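3-keto-5-aminohexanoate cleavage protein (PDB 3E02) binds zinc and probably cleaves beta-keto acids such as 3-keto-5-aminohexanoate, as a member of the beta-keto acid cleavage enzyme family. Local coordinates at residues A[67-72]-A[102-107]; A[89-94]-A[146-151]; A[129-134]-A[138-143]; A[157-162]-A[180-185]; A[212-217]-A[231-236]. All coordinates share one frame; numbering follows the deposited sequence. Where two conformers were deposited one is given.

Interaction 1 of 5, residues A[67-72]-A[102-107]; sequences LFMRFL and ARAARP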
# COMPACT_ATOMS: atom_id res chain seq x y z
N LEU A 67 -26.05 37.23 -0.06
CA LEU A 67 -26.77 36.01 0.33
C LEU A 67 -26.11 35.39 1.56
O LEU A 67 -26.81 34.94 2.47
CB LEU A 67 -26.84 34.97 -0.81
CG LEU A 67 -27.82 35.29 -1.93
CD1 LEU A 67 -27.67 34.27 -3.05
CD2 LEU A 67 -29.26 35.32 -1.39
N PHE A 68 -24.77 35.35 1.57
CA PHE A 68 -24.02 34.89 2.75
C PHE A 68 -24.35 35.71 4.00
O PHE A 68 -24.55 35.15 5.08
CB PHE A 68 -22.51 34.86 2.50
CG PHE A 68 -22.05 33.68 1.71
CD1 PHE A 68 -22.07 33.70 0.33
CD2 PHE A 68 -21.60 32.53 2.36
CE1 PHE A 68 -21.63 32.59 -0.42
CE2 PHE A 68 -21.16 31.42 1.64
CZ PHE A 68 -21.18 31.45 0.25
N MSE A 69 -24.48 37.04 3.85
CA MSE A 69 -24.86 37.92 4.97
C MSE A 69 -26.29 37.73 5.47
O MSE A 69 -26.63 38.27 6.53
CB MSE A 69 -24.55 39.39 4.67
CG MSE A 69 -23.06 39.64 4.50
SE MSE A 69 -22.00 39.01 6.03
CE MSE A 69 -20.35 38.82 5.11
N ARG A 70 -27.11 36.97 4.73
CA ARG A 70 -28.46 36.59 5.17
C ARG A 70 -28.48 35.29 6.00
O ARG A 70 -29.54 34.93 6.52
CB ARG A 70 -29.43 36.54 3.99
CG ARG A 70 -29.72 37.93 3.42
CD ARG A 70 -30.32 37.91 2.02
NE ARG A 70 -31.56 37.13 1.93
CZ ARG A 70 -32.25 36.93 0.81
NH1 ARG A 70 -31.85 37.44 -0.36
NH2 ARG A 70 -33.36 36.19 0.86
N PHE A 71 -27.35 34.59 6.10
CA PHE A 71 -27.22 33.44 7.01
C PHE A 71 -26.03 33.43 7.99
O PHE A 71 -26.15 32.84 9.06
CB PHE A 71 -27.37 32.08 6.30
CG PHE A 71 -26.40 31.82 5.17
CD1 PHE A 71 -25.11 31.36 5.43
CD2 PHE A 71 -26.81 31.92 3.84
CE1 PHE A 71 -24.22 31.05 4.38
CE2 PHE A 71 -25.94 31.60 2.77
CZ PHE A 71 -24.64 31.17 3.04
N LEU A 72 -24.91 34.08 7.65
CA LEU A 72 -23.73 34.10 8.55
C LEU A 72 -23.98 34.74 9.93
O LEU A 72 -23.74 34.06 10.95
CB LEU A 72 -22.48 34.68 7.85
CG LEU A 72 -21.89 33.86 6.70
CD1 LEU A 72 -20.75 34.62 6.02
CD2 LEU A 72 -21.42 32.48 7.16
N ALA A 102 -15.65 34.99 1.09
CA ALA A 102 -14.57 34.91 2.09
C ALA A 102 -13.90 36.26 2.31
O ALA A 102 -13.55 36.59 3.45
CB ALA A 102 -13.52 33.84 1.69
N ARG A 103 -13.71 37.03 1.22
CA ARG A 103 -13.12 38.37 1.34
C ARG A 103 -14.02 39.31 2.12
O ARG A 103 -13.52 40.09 2.94
CB ARG A 103 -12.77 38.98 -0.03
CG ARG A 103 -11.62 38.28 -0.74
CD ARG A 103 -10.61 39.26 -1.30
NE ARG A 103 -11.16 40.17 -2.31
CZ ARG A 103 -11.19 39.96 -3.63
NH1 ARG A 103 -10.72 38.84 -4.20
NH2 ARG A 103 -11.72 40.90 -4.42
N ALA A 104 -15.33 39.24 1.89
CA ALA A 104 -16.29 40.08 2.61
C ALA A 104 -16.45 39.65 4.08
O ALA A 104 -16.40 40.48 4.99
CB ALA A 104 -17.66 40.07 1.92
N ALA A 105 -16.61 38.35 4.30
CA ALA A 105 -16.86 37.79 5.63
C ALA A 105 -15.67 37.70 6.59
O ALA A 105 -15.87 37.68 7.81
CB ALA A 105 -17.45 36.41 5.48
N ARG A 106 -14.45 37.59 6.05
CA ARG A 106 -13.23 37.39 6.85
C ARG A 106 -13.47 36.26 7.87
O ARG A 106 -13.36 36.47 9.08
CB ARG A 106 -12.76 38.71 7.46
CG ARG A 106 -12.30 39.73 6.40
CD ARG A 106 -12.00 41.10 6.98
NE ARG A 106 -10.85 41.12 7.89
CZ ARG A 106 -9.59 41.44 7.57
NH1 ARG A 106 -9.22 41.77 6.32
NH2 ARG A 106 -8.65 41.40 8.53
N PRO A 107 -13.77 35.04 7.37
CA PRO A 107 -14.11 33.93 8.25
C PRO A 107 -12.90 33.31 8.94
O PRO A 107 -11.76 33.54 8.54
CB PRO A 107 -14.74 32.91 7.29
CG PRO A 107 -13.96 33.11 6.04
CD PRO A 107 -13.74 34.60 5.96
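Met69, a selenomethionine here, and Ala105 each bury about the same area and carry most of this contact. The Met69 side chain starts off to one side of the gap, with CG lying beside the backbone N (chi1 -64°), and the bend at chi2 (-54°) brings the terminal methyl over to helix 95-105. That methyl does the touching: Met69 CE rests 3.7 Å from Ala105 CA and 3.8 Å from Ala105 CB, so it sits against the helix backbone itself. The same methyl brushes Ala104, 4.1 Å from CE to the carbonyl C. Leu72 comes in from the buried side, its CD1 branch 3.8 Å from Ala105 CB, and the small Ala105 methyl is thus met by two methyl tips. The contact is apolar throughout. On its inner side Leu72 also packs on Leu51 of strand 48-54 and on Leu83 and Ile85 of strand 82-85, while the outer side, at Ala104, is exposed. Helix 95-105 ends here, Arg106 leaving it with positive phi. The contact ties the turn between helices 65-68 and 72-78 to the last turn of helix 95-105, two neighbouring parts of the helical layer outside the parallel strands of the TIM barrel.

Interaction 2 of 5, residues A[89-94]-A[146-151]; sequences GGLGMS and FILSNT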
# COMPACT_ATOMS: atom_id res chain seq x y z
N GLY A 89 -17.42 27.37 -4.54
CA GLY A 89 -18.70 27.90 -4.98
C GLY A 89 -19.37 27.02 -6.01
O GLY A 89 -19.28 25.78 -5.94
N GLY A 90 -20.07 27.67 -6.94
CA GLY A 90 -20.73 27.01 -8.05
C GLY A 90 -19.79 26.73 -9.21
O GLY A 90 -18.89 27.55 -9.53
N LEU A 91 -20.00 25.59 -9.87
CA LEU A 91 -19.18 25.18 -11.00
C LEU A 91 -19.42 26.17 -12.16
O LEU A 91 -20.57 26.45 -12.50
CB LEU A 91 -19.49 23.74 -11.43
CG LEU A 91 -19.35 22.63 -10.38
CD1 LEU A 91 -19.58 21.26 -11.03
CD2 LEU A 91 -18.01 22.65 -9.67
N GLY A 92 -18.33 26.72 -12.70
CA GLY A 92 -18.37 27.70 -13.80
C GLY A 92 -18.08 29.15 -13.40
O GLY A 92 -17.98 30.02 -14.28
N MSE A 93 -17.95 29.42 -12.10
CA MSE A 93 -17.67 30.78 -11.60
C MSE A 93 -16.20 31.13 -11.73
O MSE A 93 -15.35 30.25 -11.66
CB MSE A 93 -18.06 30.92 -10.13
CG MSE A 93 -19.54 30.76 -9.90
SE MSE A 93 -19.95 30.98 -8.03
CE MSE A 93 -21.90 30.61 -8.14
N SER A 94 -15.92 32.42 -11.91
CA SER A 94 -14.55 32.92 -12.01
C SER A 94 -13.94 32.99 -10.60
O SER A 94 -14.67 32.91 -9.61
CB SER A 94 -14.54 34.31 -12.62
OG SER A 94 -15.30 35.20 -11.81
N PHE A 146 -15.93 20.53 -18.21
CA PHE A 146 -15.60 21.45 -17.14
C PHE A 146 -14.37 21.03 -16.34
O PHE A 146 -14.20 19.84 -16.05
CB PHE A 146 -16.78 21.57 -16.19
CG PHE A 146 -16.53 22.45 -14.99
CD1 PHE A 146 -16.43 23.83 -15.12
CD2 PHE A 146 -16.43 21.90 -13.71
CE1 PHE A 146 -16.19 24.64 -14.00
CE2 PHE A 146 -16.20 22.70 -12.60
CZ PHE A 146 -16.09 24.08 -12.75
N ILE A 147 -13.57 22.02 -15.96
CA ILE A 147 -12.40 21.85 -15.09
C ILE A 147 -12.62 22.76 -13.88
O ILE A 147 -12.89 23.96 -14.05
CB ILE A 147 -11.09 22.29 -15.80
CG1 ILE A 147 -10.84 21.47 -17.07
CG2 ILE A 147 -9.88 22.15 -14.83
CD1 ILE A 147 -9.73 22.02 -17.95
N LEU A 148 -12.54 22.21 -12.68
CA LEU A 148 -12.57 23.01 -11.45
C LEU A 148 -11.14 23.57 -11.40
O LEU A 148 -10.19 22.84 -11.09
CB LEU A 148 -12.90 22.17 -10.22
CG LEU A 148 -12.97 22.95 -8.90
CD1 LEU A 148 -14.16 23.92 -8.91
CD2 LEU A 148 -13.05 22.00 -7.72
N SER A 149 -10.99 24.84 -11.75
CA SER A 149 -9.67 25.47 -11.90
C SER A 149 -9.05 25.93 -10.59
O SER A 149 -9.67 26.69 -9.88
CB SER A 149 -9.78 26.68 -12.83
OG SER A 149 -8.50 27.29 -13.03
N ASN A 150 -7.83 25.48 -10.29
CA ASN A 150 -7.06 25.97 -9.13
C ASN A 150 -5.57 25.88 -9.51
O ASN A 150 -4.86 25.00 -9.06
CB ASN A 150 -7.33 25.15 -7.86
CG ASN A 150 -8.78 25.15 -7.48
OD1 ASN A 150 -9.27 26.14 -6.98
ND2 ASN A 150 -9.49 24.03 -7.73
N THR A 151 -5.13 26.80 -10.37
CA THR A 151 -3.74 26.82 -10.82
C THR A 151 -2.84 27.23 -9.66
O THR A 151 -3.34 27.73 -8.64
CB THR A 151 -3.52 27.76 -12.01
OG1 THR A 151 -3.71 29.11 -11.59
CG2 THR A 151 -4.45 27.43 -13.19
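Leu91 lays its side chain across the Phe146 ring at about a right angle, and each of its carbons meets that ring. CB stands 4.0 Å from the centroid of the Phe146 ring and 30° off the normal, an off-centre CH-pi contact. CG follows at 3.9 Å from Phe146 CE2, and the CD1 branch keeps to the same atom at 4.0 Å. The CD2 branch comes closer, 3.4 Å from Phe146 CE2, and it also touches Leu148 CD1 at 4.1 Å. Phe146 is brought here by a CG anti to its backbone N (chi1 177°). The next residue of the turn, Gly92, with positive phi (106°), adds its backbone: Gly92 N lies 3.3 Å from Phe146 CE1, obliquely to the ring. Tyr139 OH probably accepts a hydrogen bond from Leu91 N, and Leu148 belongs to strand 147-148, whose Ile147 packs on a second subunit. The two segments share no hydrogen bond, so the grip on the type II turn Gly90-Met93, in a loop near the zinc ligand His52, rests on dispersion and CH-pi contacts.

Interaction 3 of 5, residues A[129-134]-A[138-143]; sequences DTFKFD and PYLAGT. With EDO (1,2-ethanediol), chain H; EDO (1,2-ethanediol), chain E.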
# COMPACT_ATOMS: atom_id res chain seq x y z
N ASP A 129 -35.87 12.11 -15.33
CA ASP A 129 -36.51 12.32 -16.63
C ASP A 129 -37.02 13.75 -16.80
O ASP A 129 -37.25 14.19 -17.92
CB ASP A 129 -37.67 11.33 -16.83
CG ASP A 129 -37.23 9.87 -16.72
OD1 ASP A 129 -36.12 9.53 -17.20
OD2 ASP A 129 -37.99 9.07 -16.16
N THR A 130 -37.26 14.43 -15.68
CA THR A 130 -37.74 15.83 -15.68
C THR A 130 -37.00 16.62 -14.59
O THR A 130 -36.55 16.03 -13.60
CB THR A 130 -39.27 15.96 -15.43
OG1 THR A 130 -39.57 15.58 -14.08
CG2 THR A 130 -40.07 15.11 -16.40
N PHE A 131 -36.91 17.93 -14.79
CA PHE A 131 -36.25 18.85 -13.87
C PHE A 131 -37.16 20.00 -13.51
O PHE A 131 -37.89 20.51 -14.37
CB PHE A 131 -34.94 19.35 -14.47
CG PHE A 131 -33.83 18.36 -14.39
CD1 PHE A 131 -33.63 17.40 -15.39
CD2 PHE A 131 -32.99 18.35 -13.29
CE1 PHE A 131 -32.59 16.47 -15.27
CE2 PHE A 131 -31.95 17.43 -13.17
CZ PHE A 131 -31.76 16.49 -14.17
N LYS A 132 -37.09 20.43 -12.25
CA LYS A 132 -37.93 21.50 -11.73
C LYS A 132 -37.62 22.87 -12.35
O LYS A 132 -38.53 23.63 -12.66
CB LYS A 132 -37.84 21.57 -10.19
CG LYS A 132 -38.84 22.51 -9.52
CD LYS A 132 -38.76 22.41 -8.02
CE LYS A 132 -39.74 23.38 -7.36
NZ LYS A 132 -39.61 23.24 -5.88
N PHE A 133 -36.33 23.16 -12.50
CA PHE A 133 -35.85 24.46 -13.02
C PHE A 133 -34.99 24.27 -14.28
O PHE A 133 -34.26 23.28 -14.40
CB PHE A 133 -35.05 25.20 -11.95
CG PHE A 133 -35.81 25.43 -10.67
CD1 PHE A 133 -36.82 26.40 -10.62
CD2 PHE A 133 -35.51 24.70 -9.52
CE1 PHE A 133 -37.53 26.63 -9.44
CE2 PHE A 133 -36.21 24.94 -8.32
CZ PHE A 133 -37.23 25.89 -8.28
N ASP A 134 -35.07 25.27 -15.17
CA ASP A 134 -34.38 25.27 -16.46
C ASP A 134 -32.88 25.18 -16.38
O ASP A 134 -32.27 24.65 -17.29
CB ASP A 134 -34.69 26.56 -17.26
CG ASP A 134 -36.09 26.63 -17.76
OD1 ASP A 134 -36.83 25.62 -17.69
OD2 ASP A 134 -36.46 27.73 -18.22
N PRO A 138 -28.76 21.81 -17.99
CA PRO A 138 -27.57 22.40 -18.63
C PRO A 138 -26.35 22.51 -17.71
O PRO A 138 -25.23 22.29 -18.16
CB PRO A 138 -28.06 23.79 -19.06
CG PRO A 138 -29.51 23.69 -19.12
CD PRO A 138 -29.92 22.72 -18.09
N TYR A 139 -26.59 22.80 -16.43
CA TYR A 139 -25.53 22.86 -15.41
C TYR A 139 -24.82 21.51 -15.28
O TYR A 139 -23.61 21.44 -15.39
CB TYR A 139 -26.13 23.27 -14.06
CG TYR A 139 -25.16 23.36 -12.90
CD1 TYR A 139 -24.25 24.43 -12.81
CD2 TYR A 139 -25.17 22.42 -11.87
CE1 TYR A 139 -23.37 24.53 -11.72
CE2 TYR A 139 -24.29 22.51 -10.79
CZ TYR A 139 -23.40 23.56 -10.72
OH TYR A 139 -22.55 23.66 -9.65
N LEU A 140 -25.59 20.45 -15.10
CA LEU A 140 -25.04 19.10 -14.97
C LEU A 140 -24.35 18.63 -16.27
O LEU A 140 -23.21 18.15 -16.22
CB LEU A 140 -26.13 18.10 -14.55
CG LEU A 140 -26.82 18.36 -13.20
CD1 LEU A 140 -28.06 17.46 -13.06
CD2 LEU A 140 -25.89 18.19 -12.01
N ALA A 141 -25.03 18.81 -17.40
CA ALA A 141 -24.50 18.42 -18.73
C ALA A 141 -23.21 19.15 -19.08
O ALA A 141 -22.26 18.55 -19.59
CB ALA A 141 -25.56 18.63 -19.81
N GLY A 142 -23.15 20.44 -18.75
CA GLY A 142 -21.98 21.28 -18.98
C GLY A 142 -20.73 20.84 -18.24
O GLY A 142 -19.63 21.24 -18.63
N THR A 143 -20.87 20.01 -17.20
CA THR A 143 -19.71 19.52 -16.45
C THR A 143 -18.87 18.48 -17.19
O THR A 143 -17.74 18.22 -16.76
CB THR A 143 -20.04 19.10 -15.01
OG1 THR A 143 -20.84 17.92 -15.00
CG2 THR A 143 -20.71 20.27 -14.25
C1 EDO H . -21.51 23.91 -15.09
O1 EDO H . -22.03 23.29 -16.28
C2 EDO H . -20.12 24.52 -15.28
O2 EDO H . -19.68 24.55 -16.65
C1 EDO E . -37.34 19.17 -18.18
O1 EDO E . -38.26 18.73 -17.19
C2 EDO E . -36.25 18.12 -18.34
O2 EDO E . -35.08 18.75 -18.84
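Phe131 and Leu140 make the side-chain contact: the ring's CE2 lies 3.9 Å from Leu140 CD1, with CZ almost as near, and the two groups approach at a slant. The second meeting point, of about equal weight, involves backbone, Asp134 O coming within 3.1 Å of Pro138 CD on the proline ring. One shell out, Phe131 has CG beside its backbone N (chi1 -78°), which turns the ring toward the helix, where it also packs on Glu136 and Arg137. A 1,2-ethanediol molecule, probably from the crystallisation liquor, takes a nearly straight hydrogen bond from Phe131 N to its O1 (2.9 Å, 170°). The Leu140 side chain comes off the helix and also packs on Met23; its carbonyl O accepts both Thr143 N and Thr143 OG1, the latter at 2.7 Å and in the carbonyl plane. A second ethanediol donates from its O1 to Tyr139 O at 2.6 Å. Further out, Tyr139 OH is hydrogen-bonded to Ser17 O, and Lys132 N to Thr22 OG1, which fixes both segments to other loops. The loop leading into helix 136-142 thus folds back on its first turns, away from the zinc site. Its hold combines one apolar pair with a carbonyl oxygen set against a proline ring whose N has no hydrogen to donate, while Phe131 N, Leu140 O and Tyr139 O find their hydrogen bonds within their own segment or with ethanediol.

Interaction 4 of 5, residues A[157-162]-A[180-185]; sequences RGMTEL and YNLAHF
The Met-aromatic contact comes first: the selenium of Met159, a selenomethionine here, lies over one face of the Phe185 ring, 4.0 Å from its centroid and 29° off the ring normal, and 3.7 Å from both CG and CD1 of Phe185. Met159 is stretched out beyond CG (chi2 175°, chi3 173°), which carries its selenium and methyl from helix 152-163 to helix 176-187. Phe185 puts CG beside its backbone N, and the two side chains cross at a slant.

Apolar packing continues from there. Met159 CE, beyond the selenium, lies 3.8 Å from Phe185 CB and 4.3 Å from Leu182 CD1, so the methyl touches both. His184, one residue earlier on the same helix, has its CD2 over the opposite face of the Phe185 ring from the selenium, and Phe185 also packs on Ile155 and Glu156.

The salt bridge within these segments lies on one helix; others reach helix 95-105. Arg157 NE gives Glu161 OE2 a salt-bridge hydrogen bond of 3.1 Å, in the guanidinium plane but approaching from above the carboxylate plane. Arg157 NH2 also pairs with Asp96, and Glu161 OE1 with Arg103.

The chemistry divides accordingly: two neighbouring barrel helices meet through a buried, polarisable selenium on an aromatic face, while ionic bonds serve the flank that faces helix 95-105.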
# COMPACT_ATOMS: atom_id res chain seq x y z
N ARG A 157 -2.73 33.23 -4.83
CA ARG A 157 -3.56 34.45 -4.67
C ARG A 157 -4.53 34.27 -3.51
O ARG A 157 -4.61 35.12 -2.61
CB ARG A 157 -4.33 34.76 -5.97
CG ARG A 157 -5.22 36.03 -5.94
CD ARG A 157 -6.18 36.11 -7.13
NE ARG A 157 -7.17 37.17 -6.90
CZ ARG A 157 -8.35 37.30 -7.51
NH1 ARG A 157 -8.74 36.47 -8.49
NH2 ARG A 157 -9.14 38.31 -7.15
N GLY A 158 -5.26 33.16 -3.52
CA GLY A 158 -6.21 32.82 -2.46
C GLY A 158 -5.54 32.73 -1.11
O GLY A 158 -6.03 33.29 -0.14
N MSE A 159 -4.40 32.04 -1.05
CA MSE A 159 -3.64 31.92 0.20
C MSE A 159 -3.17 33.28 0.73
O MSE A 159 -3.26 33.55 1.93
CB MSE A 159 -2.43 31.00 0.04
CG MSE A 159 -2.80 29.53 -0.13
SE MSE A 159 -1.16 28.55 -0.48
CE MSE A 159 -1.91 26.81 -0.40
N THR A 160 -2.70 34.14 -0.18
CA THR A 160 -2.20 35.47 0.19
C THR A 160 -3.32 36.40 0.67
O THR A 160 -3.23 36.96 1.76
CB THR A 160 -1.42 36.13 -0.98
OG1 THR A 160 -0.38 35.25 -1.41
CG2 THR A 160 -0.79 37.46 -0.55
N GLU A 161 -4.36 36.55 -0.15
CA GLU A 161 -5.48 37.45 0.15
C GLU A 161 -6.26 37.05 1.39
O GLU A 161 -6.52 37.89 2.25
CB GLU A 161 -6.43 37.57 -1.03
CG GLU A 161 -5.81 38.21 -2.25
CD GLU A 161 -6.76 38.37 -3.42
OE1 GLU A 161 -7.95 38.03 -3.30
OE2 GLU A 161 -6.30 38.85 -4.47
N LEU A 162 -6.64 35.77 1.48
CA LEU A 162 -7.40 35.28 2.62
C LEU A 162 -6.52 35.04 3.85
O LEU A 162 -6.98 35.23 4.97
CB LEU A 162 -8.22 34.04 2.25
CG LEU A 162 -9.21 34.25 1.09
CD1 LEU A 162 -9.96 32.94 0.82
CD2 LEU A 162 -10.20 35.38 1.35
N TYR A 180 1.06 16.87 -3.12
CA TYR A 180 2.31 17.42 -3.61
C TYR A 180 2.19 18.91 -3.92
O TYR A 180 3.14 19.67 -3.68
CB TYR A 180 2.82 16.63 -4.81
CG TYR A 180 3.26 15.24 -4.42
CD1 TYR A 180 4.55 15.01 -3.96
CD2 TYR A 180 2.38 14.16 -4.48
CE1 TYR A 180 4.96 13.70 -3.57
CE2 TYR A 180 2.76 12.87 -4.08
CZ TYR A 180 4.06 12.65 -3.65
OH TYR A 180 4.42 11.38 -3.29
N ASN A 181 1.04 19.32 -4.46
CA ASN A 181 0.75 20.76 -4.71
C ASN A 181 0.79 21.53 -3.39
O ASN A 181 1.41 22.59 -3.32
CB ASN A 181 -0.63 20.96 -5.38
CG ASN A 181 -0.71 20.38 -6.78
OD1 ASN A 181 0.29 19.91 -7.34
ND2 ASN A 181 -1.91 20.42 -7.36
N LEU A 182 0.17 20.99 -2.34
CA LEU A 182 0.21 21.62 -1.00
C LEU A 182 1.64 21.68 -0.45
O LEU A 182 2.04 22.73 0.09
CB LEU A 182 -0.70 20.89 -0.00
CG LEU A 182 -0.79 21.52 1.40
CD1 LEU A 182 -1.25 22.99 1.35
CD2 LEU A 182 -1.73 20.68 2.20
N ALA A 183 2.39 20.59 -0.60
CA ALA A 183 3.80 20.53 -0.15
C ALA A 183 4.65 21.66 -0.76
O ALA A 183 5.51 22.23 -0.07
CB ALA A 183 4.41 19.15 -0.45
N HIS A 184 4.41 21.97 -2.03
CA HIS A 184 5.07 23.08 -2.73
C HIS A 184 4.89 24.40 -1.94
O HIS A 184 5.86 25.13 -1.70
CB HIS A 184 4.52 23.21 -4.17
CG HIS A 184 4.95 24.45 -4.88
ND1 HIS A 184 6.20 24.59 -5.46
CD2 HIS A 184 4.30 25.62 -5.10
CE1 HIS A 184 6.29 25.78 -6.01
NE2 HIS A 184 5.15 26.43 -5.81
N PHE A 185 3.65 24.66 -1.52
CA PHE A 185 3.30 25.88 -0.75
C PHE A 185 3.79 25.82 0.69
O PHE A 185 4.27 26.84 1.23
CB PHE A 185 1.80 26.15 -0.84
CG PHE A 185 1.38 26.57 -2.20
CD1 PHE A 185 1.75 27.83 -2.67
CD2 PHE A 185 0.68 25.72 -3.04
CE1 PHE A 185 1.40 28.26 -3.96
CE2 PHE A 185 0.31 26.13 -4.33
CZ PHE A 185 0.68 27.40 -4.79

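Interaction 5 of 5, residues A[212-217]-A[231-236]; sequences ENLLHM and LSVLAA
With CG anti to its backbone N (chi1 175°) and a further turn at chi2 (52°), Leu214 sends both methyl branches from helix 211-225 toward strand 229-235. Val233 answers from the strand with CG2 beside its backbone N, its CG1 taking the anti position (chi1 169°), and the two side chains reach each other tip to tip. Leu214 CD1 lies 3.4 Å from Val233 CG2, tighter than usual for two carbons, while Leu214 CD2 is 4.2 Å from the same methyl; both branches face one valine methyl, CD1 much the closer. Leu231, two residues earlier on the same strand, points the same way and adds CD2 at 4.3 Å from Leu214 CD1. This is helix-on-sheet packing within the beta-alpha-beta unit of strand 195-201, helix 211-225 and strand 229-235, the right-handed crossover repeated round a TIM barrel. Ser232, between Leu231 and Val233, points away, and its OG has a weak hydrogen bond from Gln198 NE2. Leu214 also packs on Phe201 of strand 195-201 and on Met246 of helix 240-249, and Val233 on Phe243. The outer side of helix 211-225 faces other copies of the protein: His216 stacks on His216 of the second subunit, and Glu212 makes salt bridges to Arg223 of the second and Arg218 of the third.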
# COMPACT_ATOMS: atom_id res chain seq x y z
N GLU A 212 -8.29 1.68 -0.42
CA GLU A 212 -6.85 1.76 -0.62
C GLU A 212 -6.38 3.21 -0.90
O GLU A 212 -5.27 3.58 -0.52
CB GLU A 212 -6.36 0.90 -1.79
CG GLU A 212 -6.53 -0.60 -1.63
CD GLU A 212 -7.88 -1.13 -2.11
OE1 GLU A 212 -8.87 -0.35 -2.26
OE2 GLU A 212 -7.93 -2.36 -2.31
N ASN A 213 -7.22 3.99 -1.59
CA ASN A 213 -6.90 5.39 -1.89
C ASN A 213 -6.78 6.27 -0.64
O ASN A 213 -5.94 7.15 -0.61
CB ASN A 213 -7.90 5.99 -2.91
CG ASN A 213 -7.78 5.34 -4.28
OD1 ASN A 213 -6.69 4.95 -4.71
ND2 ASN A 213 -8.90 5.24 -5.00
N LEU A 214 -7.62 6.01 0.37
CA LEU A 214 -7.55 6.77 1.62
C LEU A 214 -6.26 6.46 2.39
O LEU A 214 -5.56 7.37 2.82
CB LEU A 214 -8.77 6.52 2.51
CG LEU A 214 -8.78 7.14 3.91
CD1 LEU A 214 -8.50 8.63 3.89
CD2 LEU A 214 -10.14 6.81 4.54
N LEU A 215 -5.97 5.17 2.57
CA LEU A 215 -4.75 4.77 3.28
C LEU A 215 -3.51 5.25 2.53
O LEU A 215 -2.57 5.65 3.16
CB LEU A 215 -4.67 3.27 3.59
CG LEU A 215 -5.51 2.81 4.79
CD1 LEU A 215 -6.99 2.70 4.42
CD2 LEU A 215 -4.99 1.47 5.32
N HIS A 216 -3.55 5.22 1.19
CA HIS A 216 -2.43 5.69 0.38
C HIS A 216 -2.19 7.19 0.58
O HIS A 216 -1.06 7.59 0.78
CB HIS A 216 -2.60 5.36 -1.10
CG HIS A 216 -1.44 5.83 -1.94
ND1 HIS A 216 -0.20 5.23 -1.89
CD2 HIS A 216 -1.34 6.85 -2.82
CE1 HIS A 216 0.62 5.86 -2.71
NE2 HIS A 216 -0.05 6.85 -3.29
N MSE A 217 -3.26 7.98 0.51
CA MSE A 217 -3.15 9.43 0.73
C MSE A 217 -2.63 9.75 2.13
O MSE A 217 -1.82 10.68 2.28
CB MSE A 217 -4.47 10.13 0.43
CG MSE A 217 -4.77 10.19 -1.07
SE MSE A 217 -6.39 11.16 -1.45
CE MSE A 217 -5.65 12.95 -1.33
N LEU A 231 -6.02 14.93 9.33
CA LEU A 231 -6.72 14.27 8.23
C LEU A 231 -8.21 14.49 8.42
O LEU A 231 -8.71 14.38 9.55
CB LEU A 231 -6.45 12.76 8.24
CG LEU A 231 -7.16 11.86 7.22
CD1 LEU A 231 -6.72 12.23 5.79
CD2 LEU A 231 -6.94 10.38 7.52
N SER A 232 -8.90 14.85 7.33
CA SER A 232 -10.36 14.86 7.29
C SER A 232 -10.74 14.16 5.98
O SER A 232 -9.94 14.11 5.01
CB SER A 232 -10.95 16.26 7.42
OG SER A 232 -12.37 16.19 7.57
N VAL A 233 -11.95 13.60 5.95
CA VAL A 233 -12.42 12.85 4.80
C VAL A 233 -13.89 13.15 4.48
O VAL A 233 -14.70 13.33 5.40
CB VAL A 233 -12.26 11.31 5.04
CG1 VAL A 233 -12.97 10.48 3.98
CG2 VAL A 233 -10.77 10.89 5.13
N LEU A 234 -14.18 13.26 3.19
CA LEU A 234 -15.56 13.29 2.68
C LEU A 234 -15.60 12.31 1.52
O LEU A 234 -14.58 12.09 0.83
CB LEU A 234 -15.98 14.69 2.21
CG LEU A 234 -15.65 15.19 0.80
CD1 LEU A 234 -16.64 14.65 -0.26
CD2 LEU A 234 -15.62 16.69 0.75
N ALA A 235 -16.76 11.71 1.29
CA ALA A 235 -16.96 10.84 0.12
C ALA A 235 -18.36 11.04 -0.42
O ALA A 235 -19.29 11.33 0.35
CB ALA A 235 -16.67 9.38 0.44
N ALA A 236 -18.50 10.94 -1.74
CA ALA A 236 -19.76 11.19 -2.42
C ALA A 236 -20.80 10.08 -2.23
O ALA A 236 -20.46 8.89 -2.23
CB ALA A 236 -19.50 11.41 -3.93

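Overall arrangement
Interactions 1, 4 and 5 follow one another along the chain: interaction 1 closes before interaction 4 opens, and interaction 4 before interaction 5, while interaction 3 is nested inside the loop that interaction 2 closes and interactions 1 and 2 cross. Interactions 1 and 4 touch where helix 95-105 lies against helix 152-163, although their centres are 22 Å apart. Interactions 2 and 3, with centres 18 Å apart, meet where helix 136-142 reaches the loop 89-94 near the zinc site. Interactions 1 and 5 lie on opposite sides of the chain's centre, about 29 Å apart between centres. Interactions 2, 4 and 5 also border the second subunit.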